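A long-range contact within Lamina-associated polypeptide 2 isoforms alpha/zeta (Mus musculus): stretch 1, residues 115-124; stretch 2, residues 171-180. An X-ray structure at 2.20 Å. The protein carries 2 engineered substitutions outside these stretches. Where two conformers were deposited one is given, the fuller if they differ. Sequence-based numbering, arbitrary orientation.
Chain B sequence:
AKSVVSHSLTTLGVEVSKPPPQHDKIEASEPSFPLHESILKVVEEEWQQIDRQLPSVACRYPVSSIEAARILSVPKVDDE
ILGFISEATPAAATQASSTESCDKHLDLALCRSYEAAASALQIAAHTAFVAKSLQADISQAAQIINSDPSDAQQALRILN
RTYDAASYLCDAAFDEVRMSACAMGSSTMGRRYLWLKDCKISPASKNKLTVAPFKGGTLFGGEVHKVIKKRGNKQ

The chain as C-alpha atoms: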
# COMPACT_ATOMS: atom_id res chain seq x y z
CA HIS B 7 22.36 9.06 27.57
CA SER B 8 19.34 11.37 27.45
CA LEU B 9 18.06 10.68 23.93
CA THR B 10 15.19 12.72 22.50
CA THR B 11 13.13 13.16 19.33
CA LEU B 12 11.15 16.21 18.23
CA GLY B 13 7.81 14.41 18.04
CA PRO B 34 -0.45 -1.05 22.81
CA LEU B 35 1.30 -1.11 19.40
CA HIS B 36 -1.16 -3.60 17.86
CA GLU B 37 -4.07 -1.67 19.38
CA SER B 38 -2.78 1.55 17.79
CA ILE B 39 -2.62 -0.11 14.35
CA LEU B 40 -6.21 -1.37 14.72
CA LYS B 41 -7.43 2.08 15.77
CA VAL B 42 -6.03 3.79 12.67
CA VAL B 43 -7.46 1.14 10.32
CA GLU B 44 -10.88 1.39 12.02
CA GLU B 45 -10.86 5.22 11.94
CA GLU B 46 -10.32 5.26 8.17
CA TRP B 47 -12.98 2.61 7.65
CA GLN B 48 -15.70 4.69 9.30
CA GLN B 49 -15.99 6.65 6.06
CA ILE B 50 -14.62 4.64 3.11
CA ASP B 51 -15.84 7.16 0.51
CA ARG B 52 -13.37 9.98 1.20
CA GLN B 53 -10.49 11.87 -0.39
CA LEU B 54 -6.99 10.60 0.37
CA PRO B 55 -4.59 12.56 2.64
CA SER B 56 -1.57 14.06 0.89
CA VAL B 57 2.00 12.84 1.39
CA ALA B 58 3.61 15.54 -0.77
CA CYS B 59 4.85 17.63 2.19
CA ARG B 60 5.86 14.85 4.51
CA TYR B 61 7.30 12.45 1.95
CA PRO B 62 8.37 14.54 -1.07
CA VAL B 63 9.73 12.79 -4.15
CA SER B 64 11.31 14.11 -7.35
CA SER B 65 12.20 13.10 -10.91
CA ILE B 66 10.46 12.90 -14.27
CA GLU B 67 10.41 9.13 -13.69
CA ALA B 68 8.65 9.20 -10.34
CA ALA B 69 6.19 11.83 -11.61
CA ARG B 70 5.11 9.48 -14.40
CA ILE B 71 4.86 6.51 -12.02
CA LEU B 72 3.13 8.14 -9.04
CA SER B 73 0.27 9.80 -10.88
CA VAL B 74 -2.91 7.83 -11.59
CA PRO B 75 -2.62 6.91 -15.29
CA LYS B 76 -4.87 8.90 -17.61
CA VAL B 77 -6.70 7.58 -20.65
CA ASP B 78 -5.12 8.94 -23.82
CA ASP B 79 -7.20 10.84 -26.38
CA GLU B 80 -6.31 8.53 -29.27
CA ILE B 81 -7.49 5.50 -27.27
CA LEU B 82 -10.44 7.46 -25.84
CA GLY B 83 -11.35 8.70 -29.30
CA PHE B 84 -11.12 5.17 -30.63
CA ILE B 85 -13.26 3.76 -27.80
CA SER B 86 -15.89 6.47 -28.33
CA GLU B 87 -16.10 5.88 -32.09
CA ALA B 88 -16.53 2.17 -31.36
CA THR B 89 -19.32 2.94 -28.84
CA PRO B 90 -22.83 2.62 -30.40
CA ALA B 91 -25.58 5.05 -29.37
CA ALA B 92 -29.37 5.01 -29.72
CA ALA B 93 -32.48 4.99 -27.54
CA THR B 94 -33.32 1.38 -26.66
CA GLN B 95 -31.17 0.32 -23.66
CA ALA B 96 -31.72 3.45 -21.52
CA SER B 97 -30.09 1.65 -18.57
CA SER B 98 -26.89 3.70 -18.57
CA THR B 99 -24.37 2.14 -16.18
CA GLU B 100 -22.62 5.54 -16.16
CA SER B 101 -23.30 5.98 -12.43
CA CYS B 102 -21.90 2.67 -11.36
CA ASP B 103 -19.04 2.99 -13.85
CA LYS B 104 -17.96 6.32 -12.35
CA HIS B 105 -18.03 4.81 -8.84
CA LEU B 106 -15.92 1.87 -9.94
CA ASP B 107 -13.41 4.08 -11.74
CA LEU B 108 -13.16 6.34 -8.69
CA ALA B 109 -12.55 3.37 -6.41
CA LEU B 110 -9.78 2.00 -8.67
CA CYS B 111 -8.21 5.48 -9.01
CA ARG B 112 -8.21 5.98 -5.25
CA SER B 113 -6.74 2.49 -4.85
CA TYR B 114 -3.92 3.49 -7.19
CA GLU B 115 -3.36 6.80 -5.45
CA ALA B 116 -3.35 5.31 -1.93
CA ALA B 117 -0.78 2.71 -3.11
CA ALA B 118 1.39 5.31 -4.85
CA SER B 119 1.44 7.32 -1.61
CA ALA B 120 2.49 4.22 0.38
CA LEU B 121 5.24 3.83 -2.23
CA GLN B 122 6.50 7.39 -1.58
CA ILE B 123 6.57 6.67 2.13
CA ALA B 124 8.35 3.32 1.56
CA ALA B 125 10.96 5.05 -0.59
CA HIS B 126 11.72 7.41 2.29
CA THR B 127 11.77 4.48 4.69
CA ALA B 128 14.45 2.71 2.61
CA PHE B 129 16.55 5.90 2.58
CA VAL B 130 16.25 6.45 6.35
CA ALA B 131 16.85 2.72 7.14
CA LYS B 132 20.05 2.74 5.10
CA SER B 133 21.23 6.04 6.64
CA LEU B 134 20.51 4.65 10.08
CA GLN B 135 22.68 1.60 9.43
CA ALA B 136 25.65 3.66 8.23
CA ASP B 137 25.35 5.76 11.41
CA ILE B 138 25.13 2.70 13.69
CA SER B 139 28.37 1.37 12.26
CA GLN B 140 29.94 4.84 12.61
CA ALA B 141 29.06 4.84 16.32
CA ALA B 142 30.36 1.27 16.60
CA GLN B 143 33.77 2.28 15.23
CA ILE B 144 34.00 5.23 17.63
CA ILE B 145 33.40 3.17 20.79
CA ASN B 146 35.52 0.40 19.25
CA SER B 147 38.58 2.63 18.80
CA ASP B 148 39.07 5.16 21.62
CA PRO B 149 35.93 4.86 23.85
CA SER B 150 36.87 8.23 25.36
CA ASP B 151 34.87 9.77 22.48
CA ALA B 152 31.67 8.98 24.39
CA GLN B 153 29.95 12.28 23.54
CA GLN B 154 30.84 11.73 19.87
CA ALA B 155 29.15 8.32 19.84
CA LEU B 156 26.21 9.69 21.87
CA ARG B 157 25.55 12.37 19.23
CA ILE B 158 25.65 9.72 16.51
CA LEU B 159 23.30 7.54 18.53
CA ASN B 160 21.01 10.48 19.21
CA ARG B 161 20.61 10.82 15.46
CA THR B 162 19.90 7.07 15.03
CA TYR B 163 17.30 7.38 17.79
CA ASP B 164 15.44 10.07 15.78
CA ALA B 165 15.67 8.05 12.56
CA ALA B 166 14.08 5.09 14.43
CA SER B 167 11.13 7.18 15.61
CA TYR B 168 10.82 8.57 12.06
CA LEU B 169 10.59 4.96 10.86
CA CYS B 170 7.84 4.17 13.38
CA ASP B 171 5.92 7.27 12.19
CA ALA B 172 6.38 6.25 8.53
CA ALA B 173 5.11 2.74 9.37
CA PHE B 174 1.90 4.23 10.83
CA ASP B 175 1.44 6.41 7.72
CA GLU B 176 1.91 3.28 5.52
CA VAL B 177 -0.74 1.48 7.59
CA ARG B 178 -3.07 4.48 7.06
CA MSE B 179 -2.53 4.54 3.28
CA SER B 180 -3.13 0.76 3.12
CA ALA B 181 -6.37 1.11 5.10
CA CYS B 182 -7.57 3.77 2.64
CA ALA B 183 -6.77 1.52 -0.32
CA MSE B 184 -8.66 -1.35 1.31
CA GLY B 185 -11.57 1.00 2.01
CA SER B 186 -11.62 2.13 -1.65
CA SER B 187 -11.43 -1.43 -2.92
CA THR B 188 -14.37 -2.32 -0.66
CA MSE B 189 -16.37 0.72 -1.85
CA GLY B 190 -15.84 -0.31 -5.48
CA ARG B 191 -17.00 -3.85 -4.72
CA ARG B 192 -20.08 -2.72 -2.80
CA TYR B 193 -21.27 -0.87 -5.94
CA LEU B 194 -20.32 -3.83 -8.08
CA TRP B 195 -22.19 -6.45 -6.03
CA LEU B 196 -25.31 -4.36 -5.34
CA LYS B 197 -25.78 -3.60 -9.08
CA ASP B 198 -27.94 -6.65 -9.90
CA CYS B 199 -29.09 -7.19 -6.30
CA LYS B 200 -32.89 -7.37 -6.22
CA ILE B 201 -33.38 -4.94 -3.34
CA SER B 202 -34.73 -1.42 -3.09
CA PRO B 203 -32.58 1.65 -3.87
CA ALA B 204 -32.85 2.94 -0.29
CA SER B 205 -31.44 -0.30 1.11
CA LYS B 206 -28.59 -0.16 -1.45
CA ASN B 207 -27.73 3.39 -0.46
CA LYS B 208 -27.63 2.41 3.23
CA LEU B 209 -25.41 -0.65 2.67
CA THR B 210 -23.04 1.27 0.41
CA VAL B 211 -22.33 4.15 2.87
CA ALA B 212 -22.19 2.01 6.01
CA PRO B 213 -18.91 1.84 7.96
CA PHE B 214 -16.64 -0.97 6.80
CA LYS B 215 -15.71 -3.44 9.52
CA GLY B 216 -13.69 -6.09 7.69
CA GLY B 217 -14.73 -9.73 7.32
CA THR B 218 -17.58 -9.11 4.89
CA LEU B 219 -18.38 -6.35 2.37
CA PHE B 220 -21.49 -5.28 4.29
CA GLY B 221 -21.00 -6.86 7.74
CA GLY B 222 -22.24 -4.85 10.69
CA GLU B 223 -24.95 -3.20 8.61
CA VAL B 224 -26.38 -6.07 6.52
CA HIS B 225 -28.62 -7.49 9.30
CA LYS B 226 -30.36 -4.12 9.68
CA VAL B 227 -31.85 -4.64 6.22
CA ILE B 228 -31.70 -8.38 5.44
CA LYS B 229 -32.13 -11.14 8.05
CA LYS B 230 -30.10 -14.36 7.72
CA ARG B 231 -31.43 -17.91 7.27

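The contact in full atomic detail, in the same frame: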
# COMPACT_ATOMS: atom_id res chain seq x y z
N GLU B 115 -3.93 5.65 -6.13
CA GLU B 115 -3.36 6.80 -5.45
C GLU B 115 -2.90 6.46 -4.03
O GLU B 115 -1.84 6.89 -3.61
CB GLU B 115 -4.37 7.96 -5.43
CG GLU B 115 -3.74 9.25 -4.97
CD GLU B 115 -4.73 10.36 -4.72
OE1 GLU B 115 -5.82 10.33 -5.32
OE2 GLU B 115 -4.41 11.26 -3.91
N ALA B 116 -3.71 5.71 -3.29
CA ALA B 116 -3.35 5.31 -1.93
C ALA B 116 -2.06 4.47 -1.96
O ALA B 116 -1.16 4.68 -1.14
CB ALA B 116 -4.50 4.51 -1.27
N ALA B 117 -1.96 3.57 -2.94
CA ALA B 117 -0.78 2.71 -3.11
C ALA B 117 0.47 3.52 -3.49
O ALA B 117 1.58 3.25 -3.00
CB ALA B 117 -1.06 1.67 -4.20
N ALA B 118 0.29 4.47 -4.40
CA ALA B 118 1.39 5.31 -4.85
C ALA B 118 1.95 6.10 -3.66
O ALA B 118 3.17 6.31 -3.55
CB ALA B 118 0.91 6.27 -5.94
N SER B 119 1.06 6.57 -2.80
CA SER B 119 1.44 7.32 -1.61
C SER B 119 2.24 6.43 -0.66
O SER B 119 3.23 6.87 -0.09
CB SER B 119 0.19 7.84 -0.88
OG SER B 119 -0.62 8.57 -1.78
N ALA B 120 1.79 5.20 -0.47
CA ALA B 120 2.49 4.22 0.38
C ALA B 120 3.88 3.95 -0.21
O ALA B 120 4.87 3.76 0.50
CB ALA B 120 1.68 2.93 0.45
N LEU B 121 3.98 4.02 -1.54
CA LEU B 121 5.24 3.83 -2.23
C LEU B 121 6.18 5.00 -1.90
O LEU B 121 7.37 4.78 -1.63
CB LEU B 121 4.98 3.75 -3.74
CG LEU B 121 5.93 3.35 -4.87
CD1 LEU B 121 7.27 4.02 -4.75
CD2 LEU B 121 6.07 1.86 -4.91
N GLN B 122 5.66 6.23 -1.91
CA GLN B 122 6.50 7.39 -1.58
C GLN B 122 7.03 7.27 -0.16
O GLN B 122 8.16 7.63 0.12
CB GLN B 122 5.73 8.72 -1.68
CG GLN B 122 5.61 9.22 -3.09
CD GLN B 122 4.83 10.52 -3.15
OE1 GLN B 122 5.21 11.53 -2.55
NE2 GLN B 122 3.73 10.49 -3.87
N ILE B 123 6.17 6.85 0.75
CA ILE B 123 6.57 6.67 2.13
C ILE B 123 7.64 5.57 2.20
O ILE B 123 8.69 5.76 2.81
CB ILE B 123 5.34 6.26 3.00
CG1 ILE B 123 4.31 7.39 3.01
CG2 ILE B 123 5.79 5.96 4.45
CD1 ILE B 123 2.95 7.00 3.66
N ALA B 124 7.39 4.44 1.54
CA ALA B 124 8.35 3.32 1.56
C ALA B 124 9.71 3.74 1.06
O ALA B 124 10.73 3.31 1.61
CB ALA B 124 7.84 2.11 0.76
N ASP B 171 6.94 6.35 12.73
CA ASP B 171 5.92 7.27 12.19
C ASP B 171 5.56 6.88 10.75
O ASP B 171 4.39 6.77 10.40
CB ASP B 171 6.42 8.73 12.19
CG ASP B 171 6.54 9.32 13.60
OD1 ASP B 171 5.91 8.79 14.54
OD2 ASP B 171 7.29 10.31 13.76
N ALA B 172 6.58 6.65 9.92
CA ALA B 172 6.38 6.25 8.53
C ALA B 172 5.55 4.96 8.45
O ALA B 172 4.63 4.84 7.63
CB ALA B 172 7.71 6.05 7.83
N ALA B 173 5.84 4.01 9.34
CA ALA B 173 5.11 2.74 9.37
C ALA B 173 3.61 2.98 9.66
O ALA B 173 2.75 2.31 9.09
CB ALA B 173 5.73 1.80 10.42
N PHE B 174 3.30 3.93 10.55
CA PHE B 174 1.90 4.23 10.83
C PHE B 174 1.23 4.92 9.63
O PHE B 174 0.06 4.68 9.35
CB PHE B 174 1.74 5.04 12.12
CG PHE B 174 1.75 4.19 13.35
CD1 PHE B 174 2.96 3.71 13.86
CD2 PHE B 174 0.57 3.77 13.93
CE1 PHE B 174 2.98 2.80 14.92
CE2 PHE B 174 0.57 2.86 14.99
CZ PHE B 174 1.79 2.38 15.48
N ASP B 175 1.98 5.76 8.92
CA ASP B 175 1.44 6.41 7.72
C ASP B 175 1.19 5.36 6.61
O ASP B 175 0.20 5.45 5.88
CB ASP B 175 2.38 7.53 7.27
CG ASP B 175 2.35 8.75 8.21
OD1 ASP B 175 1.32 8.97 8.89
OD2 ASP B 175 3.35 9.47 8.31
N GLU B 176 2.06 4.35 6.52
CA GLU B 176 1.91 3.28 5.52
C GLU B 176 0.64 2.48 5.84
O GLU B 176 -0.14 2.14 4.94
CB GLU B 176 3.12 2.33 5.55
CG GLU B 176 4.44 3.01 5.29
CD GLU B 176 5.64 2.07 5.33
OE1 GLU B 176 5.83 1.35 6.34
OE2 GLU B 176 6.42 2.08 4.36
N VAL B 177 0.43 2.22 7.13
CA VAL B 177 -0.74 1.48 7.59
C VAL B 177 -2.01 2.28 7.21
O VAL B 177 -2.99 1.72 6.74
CB VAL B 177 -0.69 1.28 9.15
CG1 VAL B 177 -2.07 0.80 9.70
CG2 VAL B 177 0.37 0.24 9.52
N ARG B 178 -1.95 3.59 7.40
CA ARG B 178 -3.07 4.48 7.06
C ARG B 178 -3.38 4.44 5.56
O ARG B 178 -4.54 4.29 5.15
CB ARG B 178 -2.76 5.93 7.49
CG ARG B 178 -3.90 6.91 7.23
CD ARG B 178 -3.77 8.18 8.05
NE ARG B 178 -3.87 7.90 9.48
CZ ARG B 178 -3.06 8.43 10.40
NH1 ARG B 178 -2.09 9.27 10.04
NH2 ARG B 178 -3.24 8.13 11.68
N MSE B 179 -2.36 4.59 4.73
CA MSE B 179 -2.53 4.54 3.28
C MSE B 179 -3.11 3.19 2.83
O MSE B 179 -3.97 3.15 1.94
CB MSE B 179 -1.21 4.83 2.55
CG MSE B 179 -0.70 6.28 2.70
SE MSE B 179 -2.08 7.66 2.44
CE MSE B 179 -2.87 7.02 0.86
N SER B 180 -2.64 2.10 3.44
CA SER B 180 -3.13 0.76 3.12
C SER B 180 -4.60 0.61 3.50
O SER B 180 -5.37 -0.01 2.77
CB SER B 180 -2.31 -0.31 3.87
OG SER B 180 -0.97 -0.38 3.40

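The contact is a close, almost antiparallel packing of two helices, held by interlocking side chains with no hydrogen bond or salt bridge crossing between them. The helix axes approach to 8.7 Å at an angle of 168°, and small residues of the first helix lie at the closest backbone pairs: the CA atoms of Ala116 and Met179 are 5.3 Å apart, as are those of Ala120 and Glu176.

Two knobs, one from each helix, contribute about half of the 390 Å² buried. Met179, present as selenomethionine, sits among Ala116, Ser119, Ala120 and Ile123. All three of its chi angles are in the m well, which curls the chain so that its terminal CE lies against the first helix, 3.3 Å from Ala116 CA and 3.6 Å from Ser119 CB. Closer to its backbone, Met179 CB meets Ala120 CB at 4.0 Å. The reciprocal knob is Ile123, which enters the hole formed by Ala172, Asp175, Glu176 and Met179. Its CG2 lies 3.9 Å from Ala172 CB and 3.4 Å from Glu176 CG, while its CD1 reaches Asp175 CB at 3.7 Å. The same CD1 is 3.8 Å from Met179 CG, so the two knobs also touch each other and form a continuous apolar seam.

The polar residues add to this packing without forming a hydrogen bond across it. Ser119 turns its hydroxyl back on its own helix, where OG donates a hydrogen bond to Glu115 O at 2.8 Å, while both its CB and its OG lie near Met179 CE. Glu176 starts sideways, but its end comes nearer the first helix, bringing OE2 within 3.6 Å of Ala124 CA; this is a packing contact. Asp175 offers CB to Ile123, whereas its carboxylate makes a long salt bridge within its own helix, OD1 to Arg178 NH1 at 3.6 Å.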